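Putative lipoprotein (Bacteroides ovatus, PDB 3OQQ) is of unknown function but binds calcium ions in the crystal and is probably an extracellular lipoprotein, built largely from antiparallel beta strands. Local coordinates at residues A[120-126]-A[154-160]; A[344-348]-A[381-387]; A[208-212]-A[235-239]; A[199-204]-A[318-323]. All coordinates share one frame; numbering follows the deposited sequence.

Contact 1 (A[120-126]-A[154-160]); sequences YLFYHNT and YDLKVTE
H124 and D155 do not face each other in this antiparallel beta-strand pair, yet their side chains bond diagonally across it. H124 NE2 reaches D155 OD2 at 2.7 Å, nearly straight (171°), with the oxygen close to the ring plane. The carboxylate is met on its syn side. Both CG atoms stand anti to their backbone N (chi1 178° and -165°), which swings the two groups along the strands until they meet. The other carboxylate oxygen, OD1, takes a salt bridge from K157 NZ at 2.9 Å, so histidine and lysine share one anion, while H124 ND1 is held by the carbonyl of L36. Were D155 an asparagine, K157 would probably lose its charge partner, and the amide would be likely to hold the H124 ring less firmly.

Beneath this, the strands 122-126 and 154-160 keep regular register. Y123 pairs with V158 and N125 with L156, each through two backbone bonds, and E160 N closes on L121 O at 2.9 Å. On the buried face E160 OE2 lies at the edge of the Y123 ring and is engaged by R324 in a salt bridge. Helix 314-328 packs over Y123, N125 and V158. At the far end T126 OG1 donates to Y154 O at 2.6 Å, and Y154 OH gives its proton to N125 OD1, 2.8 Å away, from above the amide carbonyl plane.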
# COMPACT_ATOMS: atom_id res chain seq x y z
N TYR A 120 -22.06 -1.94 0.68
CA TYR A 120 -21.13 -2.31 -0.38
C TYR A 120 -19.96 -3.10 0.14
O TYR A 120 -19.27 -2.67 1.07
CB TYR A 120 -20.60 -1.06 -1.10
CG TYR A 120 -21.66 -0.13 -1.65
CD1 TYR A 120 -22.54 -0.55 -2.64
CD2 TYR A 120 -21.71 1.21 -1.25
CE1 TYR A 120 -23.50 0.32 -3.18
CE2 TYR A 120 -22.65 2.08 -1.79
CZ TYR A 120 -23.55 1.63 -2.75
OH TYR A 120 -24.47 2.50 -3.28
N LEU A 121 -19.66 -4.22 -0.52
CA LEU A 121 -18.51 -5.03 -0.14
C LEU A 121 -17.24 -4.23 -0.50
O LEU A 121 -17.20 -3.57 -1.54
CB LEU A 121 -18.56 -6.40 -0.86
CG LEU A 121 -17.40 -7.39 -0.60
CD1 LEU A 121 -17.88 -8.81 -0.54
CD2 LEU A 121 -16.35 -7.28 -1.68
N PHE A 122 -16.22 -4.28 0.36
CA PHE A 122 -14.97 -3.60 0.06
C PHE A 122 -13.80 -4.45 0.47
O PHE A 122 -13.86 -5.12 1.51
CB PHE A 122 -14.88 -2.18 0.67
CG PHE A 122 -14.87 -2.03 2.18
CD1 PHE A 122 -16.06 -1.94 2.89
CD2 PHE A 122 -13.67 -1.91 2.87
CE1 PHE A 122 -16.05 -1.78 4.29
CE2 PHE A 122 -13.66 -1.74 4.26
CZ PHE A 122 -14.85 -1.67 4.96
N TYR A 123 -12.78 -4.51 -0.39
CA TYR A 123 -11.53 -5.21 -0.13
C TYR A 123 -10.57 -4.22 0.50
O TYR A 123 -10.65 -3.03 0.22
CB TYR A 123 -10.96 -5.78 -1.43
CG TYR A 123 -11.75 -6.94 -1.98
CD1 TYR A 123 -11.55 -8.23 -1.49
CD2 TYR A 123 -12.67 -6.77 -3.00
CE1 TYR A 123 -12.27 -9.32 -1.99
CE2 TYR A 123 -13.39 -7.84 -3.52
CZ TYR A 123 -13.19 -9.11 -3.01
OH TYR A 123 -13.90 -10.18 -3.51
N HIS A 124 -9.67 -4.70 1.36
CA HIS A 124 -8.74 -3.79 2.02
C HIS A 124 -7.35 -4.38 2.08
O HIS A 124 -7.18 -5.53 2.50
CB HIS A 124 -9.25 -3.45 3.46
CG HIS A 124 -8.34 -2.54 4.25
ND1 HIS A 124 -7.86 -2.90 5.49
CD2 HIS A 124 -7.87 -1.30 3.94
CE1 HIS A 124 -7.12 -1.87 5.90
NE2 HIS A 124 -7.11 -0.88 5.00
N ASN A 125 -6.34 -3.57 1.66
CA ASN A 125 -4.92 -3.96 1.77
C ASN A 125 -4.09 -2.75 2.22
O ASN A 125 -4.23 -1.64 1.68
CB ASN A 125 -4.39 -4.56 0.45
CG ASN A 125 -2.95 -4.99 0.52
OD1 ASN A 125 -2.08 -4.44 -0.17
ND2 ASN A 125 -2.65 -5.96 1.37
N THR A 126 -3.26 -2.95 3.23
CA THR A 126 -2.41 -1.89 3.80
C THR A 126 -1.02 -2.47 4.11
O THR A 126 -0.88 -3.67 4.29
CB THR A 126 -3.10 -1.21 5.02
OG1 THR A 126 -2.29 -0.12 5.48
CG2 THR A 126 -3.40 -2.17 6.18
N TYR A 154 0.83 2.80 3.21
CA TYR A 154 -0.21 2.92 2.20
C TYR A 154 -1.43 2.21 2.67
O TYR A 154 -1.35 1.29 3.48
CB TYR A 154 0.23 2.37 0.83
CG TYR A 154 0.28 0.86 0.77
CD1 TYR A 154 -0.84 0.11 0.41
CD2 TYR A 154 1.45 0.17 1.09
CE1 TYR A 154 -0.80 -1.27 0.33
CE2 TYR A 154 1.51 -1.22 0.99
CZ TYR A 154 0.38 -1.94 0.65
OH TYR A 154 0.41 -3.30 0.57
N ASP A 155 -2.56 2.58 2.08
CA ASP A 155 -3.84 1.95 2.36
C ASP A 155 -4.65 1.96 1.11
O ASP A 155 -4.88 3.01 0.53
CB ASP A 155 -4.59 2.70 3.48
CG ASP A 155 -5.73 1.88 4.04
OD1 ASP A 155 -6.77 1.74 3.34
OD2 ASP A 155 -5.60 1.37 5.17
N LEU A 156 -5.09 0.78 0.69
CA LEU A 156 -5.92 0.60 -0.50
C LEU A 156 -7.23 -0.06 -0.11
O LEU A 156 -7.23 -1.06 0.60
CB LEU A 156 -5.18 -0.26 -1.55
CG LEU A 156 -4.20 0.47 -2.46
CD1 LEU A 156 -3.12 -0.46 -2.97
CD2 LEU A 156 -4.93 1.12 -3.62
N LYS A 157 -8.36 0.51 -0.58
CA LYS A 157 -9.73 0.03 -0.39
C LYS A 157 -10.41 0.04 -1.75
O LYS A 157 -10.44 1.08 -2.41
CB LYS A 157 -10.53 0.89 0.61
CG LYS A 157 -10.51 0.41 2.04
CD LYS A 157 -11.25 1.39 2.97
CE LYS A 157 -10.33 2.39 3.66
NZ LYS A 157 -9.40 1.75 4.63
N VAL A 158 -10.92 -1.11 -2.18
CA VAL A 158 -11.65 -1.24 -3.43
C VAL A 158 -13.08 -1.60 -3.03
O VAL A 158 -13.32 -2.66 -2.47
CB VAL A 158 -11.00 -2.26 -4.40
CG1 VAL A 158 -11.94 -2.59 -5.57
CG2 VAL A 158 -9.68 -1.72 -4.92
N THR A 159 -14.02 -0.69 -3.28
CA THR A 159 -15.43 -0.84 -2.95
C THR A 159 -16.21 -1.22 -4.19
O THR A 159 -16.01 -0.62 -5.25
CB THR A 159 -15.93 0.48 -2.37
OG1 THR A 159 -15.07 0.88 -1.31
CG2 THR A 159 -17.39 0.43 -1.92
N GLU A 160 -17.10 -2.21 -4.06
CA GLU A 160 -17.96 -2.61 -5.15
C GLU A 160 -19.30 -1.90 -4.97
O GLU A 160 -20.14 -2.36 -4.19
CB GLU A 160 -18.09 -4.14 -5.20
CG GLU A 160 -16.76 -4.80 -5.54
CD GLU A 160 -16.77 -6.31 -5.62
OE1 GLU A 160 -17.86 -6.91 -5.62
OE2 GLU A 160 -15.68 -6.89 -5.76
O HOH W 1 -20.92 -4.85 -3.10
O HOH W 2 -3.61 1.29 7.52

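Contact 2 (A[344-348]-A[381-387]); sequences EIHMR and GSTWGVK
M347 and R348 carry this contact, just where strand 343-346 runs out, and they take hold of opposite ends of segment 381-387. M347, a selenomethionine here, runs along the backbone of 385-387. Its CG sits 3.5 Å from G385 O, SE rests 3.6 Å from V386 C, and the bend at chi3 (-69°) then brings CE up against the CB of K387. The side chains of M347 and K387 cross at about a right angle. A CB on G385 would run straight into M347 CG, so the close approach depends on that residue having none.

R348 goes the other way. Fully extended from CG to NE, with CG anti to the backbone N (chi1 -175°), it lays CD 3.4 Å from S382 O and brings NE near G381 O. Its guanidinium is held from outside the two segments, by N92 and S377. The backbone N of R348 donates to T383 OG1 at 3.2 Å, and that hydroxyl in turn gives its own proton to G385 O at 2.7 Å, which fixes its rotation.

W384 is the third partner. Its CB packs on I345 CG2 at 3.8 Å, while a water accepts from W384 N and donates to H346 O, tying the two backbones together without pairing them as strands. The touching parts run 110° apart. This is a seam between sheets: the end of an outermost strand of the six-stranded antiparallel sheet is joined, largely through side chains, to strand 385-388, which pairs with 122-131.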
# COMPACT_ATOMS: atom_id res chain seq x y z
N GLU A 344 14.41 6.64 -11.14
CA GLU A 344 13.24 5.95 -10.62
C GLU A 344 13.63 4.57 -10.11
O GLU A 344 14.28 3.80 -10.84
CB GLU A 344 12.22 5.85 -11.77
CG GLU A 344 10.77 5.67 -11.39
CD GLU A 344 9.93 5.37 -12.62
OE1 GLU A 344 9.51 6.32 -13.31
OE2 GLU A 344 9.78 4.17 -12.95
N ILE A 345 13.28 4.26 -8.85
CA ILE A 345 13.61 2.98 -8.21
C ILE A 345 12.32 2.24 -7.87
O ILE A 345 11.41 2.82 -7.32
CB ILE A 345 14.52 3.22 -6.95
CG1 ILE A 345 15.73 4.12 -7.31
CG2 ILE A 345 14.98 1.89 -6.29
CD1 ILE A 345 16.51 4.72 -6.12
N HIS A 346 12.24 0.96 -8.22
CA HIS A 346 11.11 0.09 -7.88
C HIS A 346 11.66 -1.08 -7.03
O HIS A 346 12.87 -1.25 -6.94
CB HIS A 346 10.42 -0.43 -9.16
CG HIS A 346 9.76 0.65 -9.97
ND1 HIS A 346 8.39 0.70 -10.10
CD2 HIS A 346 10.30 1.66 -10.69
CE1 HIS A 346 8.14 1.73 -10.88
NE2 HIS A 346 9.25 2.35 -11.25
N MSE A 347 10.77 -1.90 -6.47
CA MSE A 347 11.21 -3.10 -5.74
C MSE A 347 11.61 -4.20 -6.74
O MSE A 347 11.27 -4.11 -7.91
CB MSE A 347 10.11 -3.61 -4.80
CG MSE A 347 9.67 -2.55 -3.80
SE MSE A 347 8.37 -3.18 -2.53
CE MSE A 347 6.87 -3.39 -3.72
N ARG A 348 12.33 -5.24 -6.27
CA ARG A 348 12.76 -6.34 -7.12
C ARG A 348 11.59 -6.95 -7.89
O ARG A 348 10.55 -7.25 -7.30
CB ARG A 348 13.44 -7.43 -6.26
CG ARG A 348 14.02 -8.54 -7.08
CD ARG A 348 14.65 -9.61 -6.22
NE ARG A 348 15.38 -10.57 -7.06
CZ ARG A 348 14.87 -11.71 -7.52
NH1 ARG A 348 13.62 -12.05 -7.24
NH2 ARG A 348 15.60 -12.51 -8.28
N GLY A 381 20.20 -11.57 -6.16
CA GLY A 381 18.78 -11.47 -5.80
C GLY A 381 18.42 -10.40 -4.80
O GLY A 381 17.43 -10.55 -4.07
N SER A 382 19.19 -9.30 -4.77
CA SER A 382 18.93 -8.20 -3.84
C SER A 382 17.71 -7.40 -4.23
O SER A 382 17.19 -7.53 -5.34
CB SER A 382 20.12 -7.24 -3.79
OG SER A 382 20.14 -6.37 -4.91
N THR A 383 17.27 -6.55 -3.31
CA THR A 383 16.20 -5.59 -3.54
C THR A 383 16.60 -4.23 -2.96
O THR A 383 17.41 -4.17 -2.03
CB THR A 383 14.83 -6.07 -3.00
OG1 THR A 383 13.84 -5.13 -3.45
CG2 THR A 383 14.79 -6.17 -1.48
N TRP A 384 16.03 -3.15 -3.53
CA TRP A 384 16.20 -1.78 -3.06
C TRP A 384 14.90 -1.32 -2.39
O TRP A 384 14.82 -0.17 -1.98
CB TRP A 384 16.58 -0.81 -4.21
CG TRP A 384 18.05 -0.80 -4.52
CD1 TRP A 384 18.99 0.04 -4.01
CD2 TRP A 384 18.74 -1.71 -5.39
NE1 TRP A 384 20.23 -0.27 -4.52
CE2 TRP A 384 20.11 -1.33 -5.39
CE3 TRP A 384 18.34 -2.82 -6.16
CZ2 TRP A 384 21.06 -1.98 -6.17
CZ3 TRP A 384 19.29 -3.47 -6.93
CH2 TRP A 384 20.64 -3.05 -6.92
N GLY A 385 13.93 -2.22 -2.26
CA GLY A 385 12.66 -1.92 -1.60
C GLY A 385 11.91 -3.14 -1.10
O GLY A 385 11.94 -4.19 -1.73
N VAL A 386 11.19 -2.97 0.02
CA VAL A 386 10.38 -4.03 0.63
C VAL A 386 9.00 -3.48 1.02
O VAL A 386 8.87 -2.30 1.35
CB VAL A 386 11.09 -4.74 1.83
CG1 VAL A 386 12.25 -5.60 1.36
CG2 VAL A 386 11.55 -3.74 2.89
N LYS A 387 7.98 -4.33 0.96
CA LYS A 387 6.61 -3.98 1.32
C LYS A 387 6.23 -4.87 2.49
O LYS A 387 6.23 -6.11 2.39
CB LYS A 387 5.68 -4.15 0.12
CG LYS A 387 4.26 -3.64 0.36
CD LYS A 387 3.50 -3.66 -0.96
CE LYS A 387 2.86 -4.98 -1.28
NZ LYS A 387 2.09 -4.91 -2.55
O HOH W 3 14.70 -3.37 -6.05

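Contact 3 (A[208-212]-A[235-239]); sequences ITASL and VKVEN
L212 and V237 each press a methyl on a flat peptide group of the opposing strand, for no aromatic ring enters this contact. V237 CG2 sits over the plane of the peptide that links A210 to S211, 3.7 Å from A210 O, with V237 CG1 on the same side of that plane. In return, L212 CD1 stands above the plane of the peptide between V237 and E238. Two beta sheets are packed face to face here, sandwich fashion. Strand 205-215 faces strand 234-242, an outermost strand of the six-stranded antiparallel sheet, and the short segments lie only 18° from parallel with axes 7.0 Å apart.

Every second residue points inward; the side chains that meet are apolar, and their methyls also rest on backbone carbonyls. I208 and V235 slide past each other in opposite directions, CG2 against CG2 at 3.8 Å, while V235 CG1 reaches back to A210 CB at 4.0 Å. A210, with CB alone, probably helps the strands come this close. V235 sends its two methyls to different partners, CG1 being anti to the backbone N (chi1 173°). An alanine in its place would probably leave I208 and A210 with a gap between them.

The neighbouring strand 253-263 adds V259, L257 and A255 to the same layer. At its far end the contact closes with L212 CD1 at 3.5 Å from V237 O and 3.7 Å from E238 CA.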
# COMPACT_ATOMS: atom_id res chain seq x y z
N ILE A 208 -11.43 11.26 -11.03
CA ILE A 208 -10.32 11.28 -10.08
C ILE A 208 -10.59 12.36 -9.03
O ILE A 208 -10.87 13.51 -9.40
CB ILE A 208 -8.97 11.57 -10.80
CG1 ILE A 208 -8.58 10.48 -11.82
CG2 ILE A 208 -7.82 11.84 -9.80
CD1 ILE A 208 -7.56 10.92 -12.82
N THR A 209 -10.43 12.02 -7.75
CA THR A 209 -10.44 12.99 -6.66
C THR A 209 -9.05 12.88 -6.05
O THR A 209 -8.64 11.77 -5.73
CB THR A 209 -11.59 12.81 -5.69
OG1 THR A 209 -12.79 13.20 -6.35
CG2 THR A 209 -11.42 13.65 -4.41
N ALA A 210 -8.29 13.98 -6.00
CA ALA A 210 -6.94 13.92 -5.44
C ALA A 210 -6.78 14.99 -4.38
O ALA A 210 -7.16 16.13 -4.63
CB ALA A 210 -5.90 14.08 -6.55
N SER A 211 -6.24 14.61 -3.20
CA SER A 211 -6.03 15.50 -2.05
C SER A 211 -4.67 15.36 -1.43
O SER A 211 -4.11 14.26 -1.35
CB SER A 211 -7.07 15.23 -0.95
OG SER A 211 -8.39 15.09 -1.44
N LEU A 212 -4.14 16.49 -0.98
CA LEU A 212 -2.93 16.62 -0.18
C LEU A 212 -3.42 16.97 1.19
O LEU A 212 -4.24 17.89 1.31
CB LEU A 212 -1.99 17.67 -0.74
CG LEU A 212 -1.20 17.22 -1.97
CD1 LEU A 212 -0.50 18.41 -2.62
CD2 LEU A 212 -0.22 16.09 -1.61
N VAL A 235 -4.54 14.84 -13.33
CA VAL A 235 -5.00 15.68 -12.24
C VAL A 235 -3.75 15.97 -11.43
O VAL A 235 -3.07 15.05 -10.98
CB VAL A 235 -6.12 14.95 -11.41
CG1 VAL A 235 -6.49 15.72 -10.16
CG2 VAL A 235 -7.34 14.70 -12.28
N LYS A 236 -3.41 17.25 -11.30
CA LYS A 236 -2.27 17.68 -10.51
C LYS A 236 -2.78 18.61 -9.42
O LYS A 236 -3.44 19.59 -9.74
CB LYS A 236 -1.23 18.37 -11.42
CG LYS A 236 0.04 18.85 -10.70
CD LYS A 236 1.13 19.14 -11.72
CE LYS A 236 1.88 20.41 -11.42
NZ LYS A 236 1.12 21.63 -11.83
N VAL A 237 -2.55 18.27 -8.14
CA VAL A 237 -2.94 19.15 -7.03
C VAL A 237 -1.65 19.47 -6.24
O VAL A 237 -0.77 18.61 -6.08
CB VAL A 237 -4.13 18.68 -6.13
CG1 VAL A 237 -5.39 18.47 -6.96
CG2 VAL A 237 -3.81 17.46 -5.31
N GLU A 238 -1.50 20.73 -5.85
CA GLU A 238 -0.29 21.13 -5.16
C GLU A 238 -0.52 22.25 -4.15
O GLU A 238 -1.40 23.11 -4.31
CB GLU A 238 0.79 21.58 -6.17
CG GLU A 238 0.34 22.66 -7.14
CD GLU A 238 1.40 23.25 -8.05
OE1 GLU A 238 2.01 22.49 -8.83
OE2 GLU A 238 1.56 24.50 -8.05
N ASN A 239 0.34 22.26 -3.13
CA ASN A 239 0.42 23.35 -2.17
C ASN A 239 1.90 23.55 -1.97
O ASN A 239 2.56 22.68 -1.41
CB ASN A 239 -0.33 23.05 -0.87
CG ASN A 239 -0.31 24.18 0.14
OD1 ASN A 239 0.61 25.01 0.18
ND2 ASN A 239 -1.34 24.24 0.98

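Contact 4 (A[199-204]-A[318-323]); sequences GLKSEY and AQLAAF
Y204 lies flat against helix 318-323, with Q319 CA almost over the centre of its ring, 3.8 Å from the centroid. The contact is a loop-on-helix packing. The connection between strands 190-198 and 205-215 makes an inverse gamma turn centred on L200, then a short 3-10 turn, and settles on helix 314-328.

The tight part has two CH-pi contacts. Besides Q319 CA on Y204, L200 CD1 drops onto the face of F323, 3.6 Å from the ring centroid and only 3° off its normal. L200 gets there with CG anti to the backbone N (chi1 -163°), which carries its methyl toward the helix. A322 CB fills the space between these two pairs, 3.6 Å from Y204 CE2 and in van der Waals reach of L200. Q319 stretches out in full extension and slides past the tyrosine in the opposite direction, so that NE2 bonds to Y204 O at 3.0 Å. The same nitrogen also serves K308 O, so two carbonyls grip one amide.

Toward solvent the fit slackens. K201 and E203 are exposed and add next to nothing across the contact. The tyrosine hydroxyl, over at the A318 end, meets A318 CB, and K201 NZ donates to it in a weak bond of 3.4 Å. On the buried side F323 also rests on V158 and L176 of the neighbouring strands. Y204 O, which takes the Q319 bond, also lies at the edge of the F323 ring, 3.6 Å from CE2.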
# COMPACT_ATOMS: atom_id res chain seq x y z
N GLY A 199 -2.54 -2.21 -14.63
CA GLY A 199 -3.76 -2.70 -15.26
C GLY A 199 -4.98 -1.82 -15.05
O GLY A 199 -6.00 -2.06 -15.69
N LEU A 200 -4.90 -0.80 -14.16
CA LEU A 200 -6.05 0.08 -13.99
C LEU A 200 -6.04 1.14 -15.10
O LEU A 200 -5.58 2.26 -14.90
CB LEU A 200 -6.14 0.71 -12.60
CG LEU A 200 -7.55 1.29 -12.31
CD1 LEU A 200 -8.59 0.18 -12.05
CD2 LEU A 200 -7.50 2.27 -11.21
N LYS A 201 -6.52 0.75 -16.29
CA LYS A 201 -6.53 1.57 -17.50
C LYS A 201 -7.51 2.74 -17.41
O LYS A 201 -8.48 2.68 -16.65
CB LYS A 201 -6.86 0.69 -18.72
CG LYS A 201 -5.92 -0.51 -18.86
CD LYS A 201 -5.95 -1.09 -20.25
CE LYS A 201 -5.58 -2.56 -20.26
NZ LYS A 201 -6.79 -3.41 -20.42
N SER A 202 -7.27 3.80 -18.21
CA SER A 202 -8.10 5.01 -18.25
C SER A 202 -9.57 4.67 -18.64
O SER A 202 -10.49 5.26 -18.09
CB SER A 202 -7.51 6.06 -19.20
OG SER A 202 -7.44 5.59 -20.53
N GLU A 203 -9.76 3.67 -19.51
CA GLU A 203 -11.06 3.16 -19.98
C GLU A 203 -11.92 2.70 -18.79
O GLU A 203 -13.14 2.68 -18.91
CB GLU A 203 -10.86 1.97 -20.96
CG GLU A 203 -10.19 2.31 -22.29
CD GLU A 203 -8.68 2.46 -22.33
OE1 GLU A 203 -8.03 2.45 -21.26
OE2 GLU A 203 -8.14 2.65 -23.45
N TYR A 204 -11.28 2.36 -17.65
CA TYR A 204 -11.98 1.89 -16.46
C TYR A 204 -12.23 2.98 -15.43
O TYR A 204 -12.97 2.75 -14.48
CB TYR A 204 -11.19 0.75 -15.78
CG TYR A 204 -10.83 -0.44 -16.66
CD1 TYR A 204 -11.70 -0.88 -17.66
CD2 TYR A 204 -9.64 -1.14 -16.47
CE1 TYR A 204 -11.39 -1.99 -18.44
CE2 TYR A 204 -9.32 -2.24 -17.25
CZ TYR A 204 -10.20 -2.67 -18.23
OH TYR A 204 -9.89 -3.76 -18.99
N ALA A 318 -13.68 -7.37 -17.29
CA ALA A 318 -12.28 -6.95 -17.32
C ALA A 318 -12.05 -5.78 -16.37
O ALA A 318 -11.00 -5.74 -15.73
CB ALA A 318 -11.89 -6.56 -18.73
N GLN A 319 -13.02 -4.84 -16.29
CA GLN A 319 -12.96 -3.65 -15.44
C GLN A 319 -13.00 -4.03 -13.95
O GLN A 319 -12.19 -3.54 -13.16
CB GLN A 319 -14.14 -2.72 -15.76
CG GLN A 319 -14.14 -1.42 -14.95
CD GLN A 319 -15.32 -0.54 -15.25
OE1 GLN A 319 -16.40 -1.00 -15.62
NE2 GLN A 319 -15.16 0.76 -15.04
N LEU A 320 -13.98 -4.88 -13.57
CA LEU A 320 -14.19 -5.34 -12.21
C LEU A 320 -12.95 -6.14 -11.75
O LEU A 320 -12.50 -5.97 -10.61
CB LEU A 320 -15.48 -6.17 -12.13
CG LEU A 320 -15.83 -6.84 -10.79
CD1 LEU A 320 -16.02 -5.82 -9.64
CD2 LEU A 320 -17.09 -7.71 -10.94
N ALA A 321 -12.38 -6.94 -12.66
CA ALA A 321 -11.18 -7.72 -12.38
C ALA A 321 -9.97 -6.78 -12.18
O ALA A 321 -9.18 -7.01 -11.28
CB ALA A 321 -10.92 -8.70 -13.52
N ALA A 322 -9.87 -5.69 -12.99
CA ALA A 322 -8.79 -4.69 -12.88
C ALA A 322 -8.79 -3.99 -11.50
O ALA A 322 -7.73 -3.83 -10.91
CB ALA A 322 -8.93 -3.66 -13.98
N PHE A 323 -9.99 -3.60 -10.98
CA PHE A 323 -10.10 -3.01 -9.64
C PHE A 323 -9.78 -4.04 -8.57
O PHE A 323 -9.06 -3.73 -7.63
CB PHE A 323 -11.50 -2.42 -9.39
CG PHE A 323 -11.68 -1.04 -9.96
CD1 PHE A 323 -11.35 0.09 -9.22
CD2 PHE A 323 -12.21 -0.86 -11.24
CE1 PHE A 323 -11.52 1.37 -9.75
CE2 PHE A 323 -12.38 0.43 -11.77
CZ PHE A 323 -12.01 1.53 -11.02

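Along the chain contact 1 closes first. Contact 4 then spans the long excursion from loop 199-204 to helix 314-328, with contact 3 nested inside it, and contact 2 follows last. Contacts 1 and 4 have centres about 15 Å apart and touch: V158 CG2 packs on F323 O and E160 on L320, so the helix is wedged between strand 150-161 and the loop. Contacts 1 and 2, about 24 Å apart, meet where Y154 OH lies on K387 CD, and strand 122-131 pairs with 385-388. Contact 3, about 27 Å from contact 2, joins the sheets elsewhere. Together they tie the six-stranded sheet, the strands packed beside it and helix 314-328 into one mainly beta body.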